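Local coordinates for protein yciO (Escherichia coli, PDB 1K7J) that is of unknown function but has a YrdC-like fold and may bind double-stranded RNA, at residues E22-I30 and C42-I53; F65-E74 and L133-T143. One frame throughout, in Å; residues are numbered along the deposited sequence.

Contact 1 of 2, residues E22-I30 and C42-I53; sequences EIVRKGGVI and CKIEDKNAMERI
Lys43 reaches the end of helix 14-25 with a straight side chain, and its NZ gives a hydrogen to Arg25 O at 2.8 Å, the donor tilted from the carbonyl plane. A cation suits this helix end, whose last carbonyls run short of helical N-H partners and lie at the partly negative end of the dipole. Lys43 CD passes 3.6 Å from Val24 O, which also takes a hydrogen from water 1; this water donates to Gly28 O too and accepts from Lys43 N. The helix closes in a Schellman motif with Gly27 at C-prime: its positive phi (93°) suits glycine, as does Asp46 OD2, 3.4 Å from Gly27 CA. Asp46 is the N-cap of helix 47-57, accepting from Ala49 N through OD1, while water 3 joins its OD2 to Gly27 O. Beyond the glycines, Val29 CG1 lies anti to the backbone N (chi1 169°) and rests against Ile53 CG1; CG2 meets Ala49 CB at 3.8 Å and sits over one face of the Arg52 guanidinium, toward its rim, 3.7 Å from CZ. At the edge water 2 bridges NH1 to Gly27 O; NH1 also forms a salt bridge with Asp169, and NH2 a hydrogen bond with Gln167 O. The end of helix 14-25 thus packs against strand 37-43 and the start of helix 47-57, with strand 140-144 bordering Cys42 and Ile53.

Contact 2 of 2, residues F65-E74 and L133-T143; sequences FTLMCRDLSE and LEALGEPMLST
Arg70 lies across the last turn of helix 127-136, against Leu133 and Glu134. Past CB and CG, a turn at chi2 (73°) swings the chain over the helix, and CD comes 4.0 Å from Leu133 CB. NE and CZ follow across Glu134, whose CB stands over the centre of one guanidinium face, 3.6 Å from CZ. NH1 gives a hydrogen to water 4, which lies in the plane at the edge. The tip, NH2, pairs with Glu134 OE1 at 3.1 Å, a salt bridge of charges alone, since that oxygen lies well out of the guanidinium plane. Glu74 works nearby with its aliphatic part and acid: CG and CD pack obliquely against Pro139 CG and CD, Glu74 CD being 3.5 Å from Pro139 CG, while OE1 accepts from Arg70 N at 2.9 Å and fixes the bend after strand 66-68. Asp71, the N-cap of helix 72-78, accepts in turn from Glu74 N. Further in, antiparallel strands 66-68 and 140-144 form hydrogen-bonded pairs at Thr66-Ser142 and Met68-Met140, the straightest bond being Met68 N to Met140 O (174°). Leu133 closes this end, its CD2 3.3 Å from Met68 O; Ser142 OG lies against selenomethionine Met68 (CB at 3.7 Å) and is hydrogen-bonded to Tyr32 OH. The chemistry is therefore divided: backbone bonds and apolar side chains build the buried sheet, whereas the charged groups and waters gather at the helix ends, where solvent probably weakens the Arg70 pair.

Contacts 1 and 2 follow one another along the chain, helix 47-57 leading on to strand 66-68, and their centres lie 13 Å apart. They meet in one sheet, where strands 37-43 and 140-144 are neighbours: Cys42 O is 2.9 Å from Leu141 N, probably a hydrogen bond. Arg25 of contact 1 also donates through NH2 to Leu136 O of contact 2, so the ends of helices 14-25 and 127-136 are linked. Glu45 OE2 and Glu138 OE2 are 2.6 Å apart, which is consistent with a shared proton. A sulfate ion, probably from the crystallisation liquor, lies about 4 Å from the Thr66 side chain and may mark an anion-binding pocket beside contact 2.

Contact 1 of 2, residues E22-I30 and C42-I53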
loop_
_atom_site.group_PDB
_atom_site.type_symbol
_atom_site.label_atom_id
_atom_site.label_comp_id
_atom_site.label_asym_id
_atom_site.label_seq_id
_atom_site.Cartn_x
_atom_site.Cartn_y
_atom_site.Cartn_z
ATOM N N GLU A 22 -0.434 -16.291 -4.918
ATOM C CA GLU A 22 0.055 -16.960 -6.116
ATOM C C GLU A 22 -0.252 -16.101 -7.342
ATOM O O GLU A 22 0.530 -16.055 -8.291
ATOM C CB GLU A 22 -0.576 -18.346 -6.264
ATOM C CG GLU A 22 0.054 -19.171 -7.374
ATOM C CD GLU A 22 1.576 -19.149 -7.328
ATOM O OE1 GLU A 22 2.153 -19.531 -6.285
ATOM O OE2 GLU A 22 2.197 -18.744 -8.338
ATOM N N ILE A 23 -1.393 -15.420 -7.317
ATOM C CA ILE A 23 -1.770 -14.542 -8.416
ATOM C C ILE A 23 -0.762 -13.392 -8.479
ATOM O O ILE A 23 -0.320 -12.997 -9.559
ATOM C CB ILE A 23 -3.205 -13.998 -8.217
ATOM C CG1 ILE A 23 -4.208 -15.134 -8.455
ATOM C CG2 ILE A 23 -3.465 -12.822 -9.155
ATOM C CD1 ILE A 23 -5.631 -14.826 -8.016
ATOM N N VAL A 24 -0.389 -12.864 -7.316
ATOM C CA VAL A 24 0.588 -11.781 -7.255
ATOM C C VAL A 24 1.949 -12.255 -7.779
ATOM O O VAL A 24 2.602 -11.558 -8.554
ATOM C CB VAL A 24 0.754 -11.259 -5.801
ATOM C CG1 VAL A 24 1.950 -10.302 -5.705
ATOM C CG2 VAL A 24 -0.517 -10.551 -5.365
ATOM N N ARG A 25 2.367 -13.448 -7.363
ATOM C CA ARG A 25 3.655 -13.988 -7.793
ATOM C C ARG A 25 3.730 -14.199 -9.301
ATOM O O ARG A 25 4.809 -14.123 -9.889
ATOM C CB ARG A 25 3.953 -15.298 -7.052
ATOM C CG ARG A 25 4.449 -15.063 -5.630
ATOM C CD ARG A 25 4.541 -16.340 -4.806
ATOM N NE ARG A 25 5.150 -16.073 -3.504
ATOM C CZ ARG A 25 5.069 -16.880 -2.450
ATOM N NH1 ARG A 25 4.398 -18.022 -2.528
ATOM N NH2 ARG A 25 5.670 -16.546 -1.315
ATOM N N LYS A 26 2.586 -14.447 -9.926
ATOM C CA LYS A 26 2.542 -14.660 -11.368
ATOM C C LYS A 26 2.466 -13.349 -12.143
ATOM O O LYS A 26 2.315 -13.352 -13.364
ATOM C CB LYS A 26 1.358 -15.556 -11.735
ATOM C CG LYS A 26 1.511 -16.993 -11.265
ATOM C CD LYS A 26 0.306 -17.828 -11.654
ATOM C CE LYS A 26 0.492 -19.287 -11.271
ATOM N NZ LYS A 26 1.648 -19.900 -11.989
ATOM N N GLY A 27 2.564 -12.230 -11.429
ATOM C CA GLY A 27 2.527 -10.930 -12.080
ATOM C C GLY A 27 1.164 -10.273 -12.177
ATOM O O GLY A 27 0.974 -9.343 -12.964
ATOM N N GLY A 28 0.212 -10.739 -11.376
ATOM C CA GLY A 28 -1.119 -10.163 -11.419
ATOM C C GLY A 28 -1.279 -8.899 -10.594
ATOM O O GLY A 28 -0.473 -8.610 -9.703
ATOM N N VAL A 29 -2.319 -8.136 -10.905
ATOM C CA VAL A 29 -2.625 -6.907 -10.182
ATOM C C VAL A 29 -3.864 -7.205 -9.351
ATOM O O VAL A 29 -4.873 -7.684 -9.875
ATOM C CB VAL A 29 -2.931 -5.745 -11.147
ATOM C CG1 VAL A 29 -3.495 -4.563 -10.377
ATOM C CG2 VAL A 29 -1.664 -5.336 -11.881
ATOM N N ILE A 30 -3.793 -6.929 -8.054
ATOM C CA ILE A 30 -4.927 -7.200 -7.185
ATOM C C ILE A 30 -5.388 -5.985 -6.401
ATOM O O ILE A 30 -4.663 -4.999 -6.260
ATOM C CB ILE A 30 -4.602 -8.315 -6.158
ATOM C CG1 ILE A 30 -3.674 -7.773 -5.063
ATOM C CG2 ILE A 30 -3.942 -9.498 -6.862
ATOM C CD1 ILE A 30 -3.438 -8.751 -3.925
ATOM N N CYS A 42 0.818 -5.417 -6.375
ATOM C CA CYS A 42 1.467 -6.335 -7.305
ATOM C C CYS A 42 2.871 -6.584 -6.773
ATOM O O CYS A 42 3.283 -5.957 -5.791
ATOM C CB CYS A 42 1.525 -5.744 -8.717
ATOM S SG CYS A 42 2.674 -4.360 -8.938
ATOM N N LYS A 43 3.608 -7.502 -7.391
ATOM C CA LYS A 43 4.955 -7.771 -6.905
ATOM C C LYS A 43 5.889 -6.656 -7.356
ATOM O O LYS A 43 5.673 -6.041 -8.402
ATOM C CB LYS A 43 5.456 -9.137 -7.386
ATOM C CG LYS A 43 5.593 -9.301 -8.883
ATOM C CD LYS A 43 6.078 -10.715 -9.174
ATOM C CE LYS A 43 6.278 -10.969 -10.649
ATOM N NZ LYS A 43 6.803 -12.351 -10.854
ATOM N N ILE A 44 6.913 -6.382 -6.556
ATOM C CA ILE A 44 7.848 -5.310 -6.876
ATOM C C ILE A 44 8.690 -5.583 -8.112
ATOM O O ILE A 44 9.210 -4.653 -8.726
ATOM C CB ILE A 44 8.800 -5.018 -5.691
ATOM C CG1 ILE A 44 9.647 -6.249 -5.374
ATOM C CG2 ILE A 44 7.995 -4.612 -4.466
ATOM C CD1 ILE A 44 10.698 -6.002 -4.301
ATOM N N GLU A 45 8.805 -6.854 -8.488
ATOM C CA GLU A 45 9.618 -7.245 -9.639
ATOM C C GLU A 45 8.972 -7.131 -11.022
ATOM O O GLU A 45 9.668 -7.225 -12.036
ATOM C CB GLU A 45 10.111 -8.685 -9.458
ATOM C CG GLU A 45 10.938 -8.936 -8.200
ATOM C CD GLU A 45 10.095 -9.220 -6.959
ATOM O OE1 GLU A 45 8.848 -9.222 -7.050
ATOM O OE2 GLU A 45 10.689 -9.449 -5.884
ATOM N N ASP A 46 7.661 -6.925 -11.074
ATOM C CA ASP A 46 6.949 -6.859 -12.350
ATOM C C ASP A 46 6.668 -5.447 -12.862
ATOM O O ASP A 46 5.821 -4.736 -12.322
ATOM C CB ASP A 46 5.631 -7.628 -12.229
ATOM C CG ASP A 46 5.042 -7.994 -13.577
ATOM O OD1 ASP A 46 4.739 -7.079 -14.367
ATOM O OD2 ASP A 46 4.885 -9.205 -13.840
ATOM N N LYS A 47 7.363 -5.050 -13.924
ATOM C CA LYS A 47 7.175 -3.720 -14.493
ATOM C C LYS A 47 5.809 -3.536 -15.155
ATOM O O LYS A 47 5.215 -2.460 -15.070
ATOM C CB LYS A 47 8.279 -3.412 -15.508
ATOM C CG LYS A 47 8.097 -2.069 -16.200
ATOM C CD LYS A 47 9.230 -1.764 -17.165
ATOM C CE LYS A 47 8.941 -0.493 -17.950
ATOM N NZ LYS A 47 8.709 0.678 -17.055
ATOM N N ASN A 48 5.310 -4.576 -15.818
ATOM C CA ASN A 48 4.009 -4.477 -16.474
ATOM C C ASN A 48 2.888 -4.243 -15.465
ATOM O O ASN A 48 1.975 -3.455 -15.714
ATOM C CB ASN A 48 3.713 -5.737 -17.294
ATOM C CG ASN A 48 4.622 -5.872 -18.500
ATOM O OD1 ASN A 48 4.846 -4.906 -19.230
ATOM N ND2 ASN A 48 5.141 -7.073 -18.720
ATOM N N ALA A 49 2.954 -4.928 -14.326
ATOM C CA ALA A 49 1.938 -4.760 -13.293
ATOM C C ALA A 49 2.031 -3.349 -12.721
ATOM O O ALA A 49 1.014 -2.717 -12.439
ATOM C CB ALA A 49 2.132 -5.795 -12.185
HETATM N N MSE A 50 3.257 -2.862 -12.547
HETATM C CA MSE A 50 3.471 -1.512 -12.033
HETATM C C MSE A 50 2.748 -0.517 -12.933
HETATM O O MSE A 50 1.986 0.334 -12.466
HETATM C CB MSE A 50 4.966 -1.173 -12.023
HETATM C CG MSE A 50 5.261 0.309 -11.784
HETATM SE SE MSE A 50 7.017 0.862 -12.377
HETATM C CE MSE A 50 6.629 1.046 -14.262
ATOM N N GLU A 51 2.993 -0.637 -14.235
ATOM C CA GLU A 51 2.387 0.251 -15.216
ATOM C C GLU A 51 0.863 0.220 -15.139
ATOM O O GLU A 51 0.208 1.261 -15.204
ATOM C CB GLU A 51 2.853 -0.137 -16.619
ATOM C CG GLU A 51 2.436 0.844 -17.701
ATOM C CD GLU A 51 2.796 2.279 -17.358
ATOM O OE1 GLU A 51 3.917 2.512 -16.854
ATOM O OE2 GLU A 51 1.959 3.177 -17.600
ATOM N N ARG A 52 0.299 -0.976 -14.995
ATOM C CA ARG A 52 -1.146 -1.123 -14.900
ATOM C C ARG A 52 -1.695 -0.381 -13.687
ATOM O O ARG A 52 -2.741 0.261 -13.763
ATOM C CB ARG A 52 -1.521 -2.604 -14.814
ATOM C CG ARG A 52 -1.305 -3.365 -16.113
ATOM C CD ARG A 52 -1.567 -4.847 -15.926
ATOM N NE ARG A 52 -2.948 -5.117 -15.537
ATOM C CZ ARG A 52 -3.366 -6.281 -15.050
ATOM N NH1 ARG A 52 -2.509 -7.281 -14.890
ATOM N NH2 ARG A 52 -4.641 -6.447 -14.722
ATOM N N ILE A 53 -0.985 -0.473 -12.565
ATOM C CA ILE A 53 -1.414 0.208 -11.351
ATOM C C ILE A 53 -1.324 1.723 -11.531
ATOM O O ILE A 53 -2.227 2.453 -11.125
ATOM C CB ILE A 53 -0.556 -0.231 -10.140
ATOM C CG1 ILE A 53 -0.939 -1.660 -9.734
ATOM C CG2 ILE A 53 -0.746 0.736 -8.980
ATOM C CD1 ILE A 53 -0.127 -2.217 -8.582
HETATM O O HOH W 1 2.227 -8.985 -9.390
HETATM O O HOH W 2 0.410 -7.578 -15.096
HETATM O O HOH W 3 2.622 -8.971 -15.255
#

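Contact 2 of 2, residues F65-E74 and L133-T143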
loop_
_atom_site.group_PDB
_atom_site.type_symbol
_atom_site.label_atom_id
_atom_site.label_comp_id
_atom_site.label_asym_id
_atom_site.label_seq_id
_atom_site.Cartn_x
_atom_site.Cartn_y
_atom_site.Cartn_z
ATOM N N PHE A 65 5.207 5.963 -5.069
ATOM C CA PHE A 65 4.572 4.655 -5.077
ATOM C C PHE A 65 4.566 4.308 -3.594
ATOM O O PHE A 65 5.061 5.080 -2.770
ATOM C CB PHE A 65 5.427 3.627 -5.819
ATOM C CG PHE A 65 5.201 3.598 -7.296
ATOM C CD1 PHE A 65 4.020 3.084 -7.819
ATOM C CD2 PHE A 65 6.171 4.076 -8.169
ATOM C CE1 PHE A 65 3.810 3.046 -9.194
ATOM C CE2 PHE A 65 5.971 4.041 -9.543
ATOM C CZ PHE A 65 4.788 3.525 -10.055
ATOM N N THR A 66 4.013 3.153 -3.252
ATOM C CA THR A 66 3.976 2.723 -1.866
ATOM C C THR A 66 4.452 1.287 -1.771
ATOM O O THR A 66 4.152 0.470 -2.638
ATOM C CB THR A 66 2.544 2.782 -1.289
ATOM O OG1 THR A 66 2.082 4.138 -1.290
ATOM C CG2 THR A 66 2.516 2.248 0.143
ATOM N N LEU A 67 5.234 0.992 -0.742
ATOM C CA LEU A 67 5.662 -0.376 -0.512
ATOM C C LEU A 67 4.905 -0.774 0.747
ATOM O O LEU A 67 5.081 -0.164 1.804
ATOM C CB LEU A 67 7.173 -0.476 -0.281
ATOM C CG LEU A 67 8.075 -0.295 -1.508
ATOM C CD1 LEU A 67 9.516 -0.556 -1.109
ATOM C CD2 LEU A 67 7.656 -1.258 -2.619
HETATM N N MSE A 68 4.030 -1.763 0.610
HETATM C CA MSE A 68 3.232 -2.261 1.727
HETATM C C MSE A 68 4.132 -3.277 2.435
HETATM O O MSE A 68 4.435 -4.338 1.883
HETATM C CB MSE A 68 1.957 -2.920 1.184
HETATM C CG MSE A 68 0.806 -3.054 2.173
HETATM SE SE MSE A 68 0.013 -1.338 2.697
HETATM C CE MSE A 68 -0.904 -0.830 1.026
ATOM N N CYS A 69 4.555 -2.939 3.654
ATOM C CA CYS A 69 5.474 -3.775 4.427
ATOM C C CYS A 69 4.869 -4.492 5.626
ATOM O O CYS A 69 3.946 -3.998 6.268
ATOM C CB CYS A 69 6.651 -2.926 4.910
ATOM S SG CYS A 69 7.567 -2.093 3.598
ATOM N N ARG A 70 5.436 -5.652 5.941
ATOM C CA ARG A 70 4.972 -6.474 7.050
ATOM C C ARG A 70 5.093 -5.778 8.402
ATOM O O ARG A 70 4.165 -5.806 9.212
ATOM C CB ARG A 70 5.771 -7.779 7.084
ATOM C CG ARG A 70 5.322 -8.765 8.152
ATOM C CD ARG A 70 3.997 -9.418 7.785
ATOM N NE ARG A 70 3.547 -10.344 8.822
ATOM C CZ ARG A 70 4.179 -11.467 9.148
ATOM N NH1 ARG A 70 5.291 -11.815 8.516
ATOM N NH2 ARG A 70 3.706 -12.238 10.121
ATOM N N ASP A 71 6.237 -5.148 8.639
ATOM C CA ASP A 71 6.493 -4.482 9.908
ATOM C C ASP A 71 7.616 -3.464 9.763
ATOM O O ASP A 71 8.136 -3.262 8.668
ATOM C CB ASP A 71 6.872 -5.522 10.966
ATOM C CG ASP A 71 7.888 -6.533 10.456
ATOM O OD1 ASP A 71 8.727 -6.168 9.602
ATOM O OD2 ASP A 71 7.857 -7.694 10.918
ATOM N N LEU A 72 7.987 -2.830 10.871
ATOM C CA LEU A 72 9.041 -1.822 10.856
ATOM C C LEU A 72 10.376 -2.406 10.400
ATOM O O LEU A 72 11.140 -1.738 9.707
ATOM C CB LEU A 72 9.189 -1.185 12.246
ATOM C CG LEU A 72 10.205 -0.046 12.370
ATOM C CD1 LEU A 72 9.856 1.075 11.400
ATOM C CD2 LEU A 72 10.212 0.475 13.801
ATOM N N SER A 73 10.657 -3.649 10.780
ATOM C CA SER A 73 11.905 -4.290 10.379
ATOM C C SER A 73 12.000 -4.360 8.856
ATOM O O SER A 73 13.024 -3.999 8.273
ATOM C CB SER A 73 11.991 -5.704 10.959
ATOM O OG SER A 73 13.156 -6.368 10.495
ATOM N N GLU A 74 10.934 -4.828 8.212
ATOM C CA GLU A 74 10.938 -4.925 6.758
ATOM C C GLU A 74 11.012 -3.534 6.146
ATOM O O GLU A 74 11.708 -3.317 5.157
ATOM C CB GLU A 74 9.688 -5.647 6.255
ATOM C CG GLU A 74 9.677 -5.809 4.740
ATOM C CD GLU A 74 8.731 -6.895 4.274
ATOM O OE1 GLU A 74 7.504 -6.659 4.244
ATOM O OE2 GLU A 74 9.220 -7.997 3.944
ATOM N N LEU A 133 0.954 -10.271 3.161
ATOM C CA LEU A 133 2.377 -9.970 3.254
ATOM C C LEU A 133 3.159 -11.131 3.850
ATOM O O LEU A 133 4.246 -11.455 3.382
ATOM C CB LEU A 133 2.591 -8.695 4.071
ATOM C CG LEU A 133 2.003 -7.445 3.405
ATOM C CD1 LEU A 133 2.132 -6.258 4.345
ATOM C CD2 LEU A 133 2.712 -7.176 2.075
ATOM N N GLU A 134 2.606 -11.766 4.879
ATOM C CA GLU A 134 3.280 -12.901 5.499
ATOM C C GLU A 134 3.490 -14.012 4.474
ATOM O O GLU A 134 4.556 -14.626 4.418
ATOM C CB GLU A 134 2.458 -13.442 6.670
ATOM C CG GLU A 134 3.177 -14.517 7.473
ATOM C CD GLU A 134 2.311 -15.099 8.575
ATOM O OE1 GLU A 134 1.611 -14.319 9.257
ATOM O OE2 GLU A 134 2.338 -16.333 8.766
ATOM N N ALA A 135 2.471 -14.271 3.662
ATOM C CA ALA A 135 2.562 -15.319 2.652
ATOM C C ALA A 135 3.490 -14.930 1.505
ATOM O O ALA A 135 4.217 -15.776 0.976
ATOM C CB ALA A 135 1.171 -15.647 2.115
ATOM N N LEU A 136 3.475 -13.657 1.122
ATOM C CA LEU A 136 4.322 -13.185 0.026
ATOM C C LEU A 136 5.802 -13.228 0.404
ATOM O O LEU A 136 6.646 -13.598 -0.412
ATOM C CB LEU A 136 3.921 -11.764 -0.381
ATOM C CG LEU A 136 4.679 -11.141 -1.561
ATOM C CD1 LEU A 136 4.528 -12.004 -2.804
ATOM C CD2 LEU A 136 4.140 -9.741 -1.817
ATOM N N GLY A 137 6.118 -12.840 1.636
ATOM C CA GLY A 137 7.501 -12.889 2.084
ATOM C C GLY A 137 8.325 -11.638 1.865
ATOM O O GLY A 137 9.480 -11.568 2.287
ATOM N N GLU A 138 7.740 -10.658 1.187
ATOM C CA GLU A 138 8.412 -9.390 0.930
ATOM C C GLU A 138 7.335 -8.333 0.721
ATOM O O GLU A 138 6.145 -8.658 0.677
ATOM C CB GLU A 138 9.316 -9.490 -0.307
ATOM C CG GLU A 138 8.597 -9.844 -1.604
ATOM C CD GLU A 138 9.518 -9.781 -2.816
ATOM O OE1 GLU A 138 10.754 -9.845 -2.632
ATOM O OE2 GLU A 138 9.008 -9.678 -3.953
ATOM N N PRO A 139 7.729 -7.056 0.595
ATOM C CA PRO A 139 6.746 -5.988 0.394
ATOM C C PRO A 139 5.964 -6.138 -0.898
ATOM O O PRO A 139 6.399 -6.801 -1.836
ATOM C CB PRO A 139 7.601 -4.720 0.380
ATOM C CG PRO A 139 8.766 -5.086 1.235
ATOM C CD PRO A 139 9.076 -6.489 0.772
HETATM N N MSE A 140 4.803 -5.503 -0.933
HETATM C CA MSE A 140 3.952 -5.520 -2.107
HETATM C C MSE A 140 3.946 -4.100 -2.669
HETATM O O MSE A 140 3.749 -3.145 -1.924
HETATM C CB MSE A 140 2.539 -5.943 -1.694
HETATM C CG MSE A 140 1.521 -6.009 -2.807
HETATM SE SE MSE A 140 0.232 -7.424 -2.483
HETATM C CE MSE A 140 -0.244 -7.017 -0.657
ATOM N N LEU A 141 4.212 -3.952 -3.964
ATOM C CA LEU A 141 4.179 -2.628 -4.575
ATOM C C LEU A 141 2.707 -2.253 -4.568
ATOM O O LEU A 141 1.866 -3.025 -5.036
ATOM C CB LEU A 141 4.700 -2.672 -6.009
ATOM C CG LEU A 141 4.532 -1.362 -6.785
ATOM C CD1 LEU A 141 5.311 -0.243 -6.100
ATOM C CD2 LEU A 141 5.012 -1.558 -8.212
ATOM N N SER A 142 2.388 -1.078 -4.040
ATOM C CA SER A 142 0.995 -0.673 -3.942
ATOM C C SER A 142 0.756 0.819 -4.081
ATOM O O SER A 142 1.683 1.610 -4.245
ATOM C CB SER A 142 0.434 -1.104 -2.582
ATOM O OG SER A 142 0.712 -2.463 -2.296
ATOM N N THR A 143 -0.525 1.169 -4.028
ATOM C CA THR A 143 -1.011 2.546 -4.044
ATOM C C THR A 143 -2.405 2.442 -3.447
ATOM O O THR A 143 -3.030 1.376 -3.493
ATOM C CB THR A 143 -1.154 3.166 -5.468
ATOM O OG1 THR A 143 -2.251 2.553 -6.159
ATOM C CG2 THR A 143 0.121 3.000 -6.266
HETATM O O HOH W 4 6.649 -10.988 5.754
HETATM O O HOH W 5 6.055 -8.903 3.774
#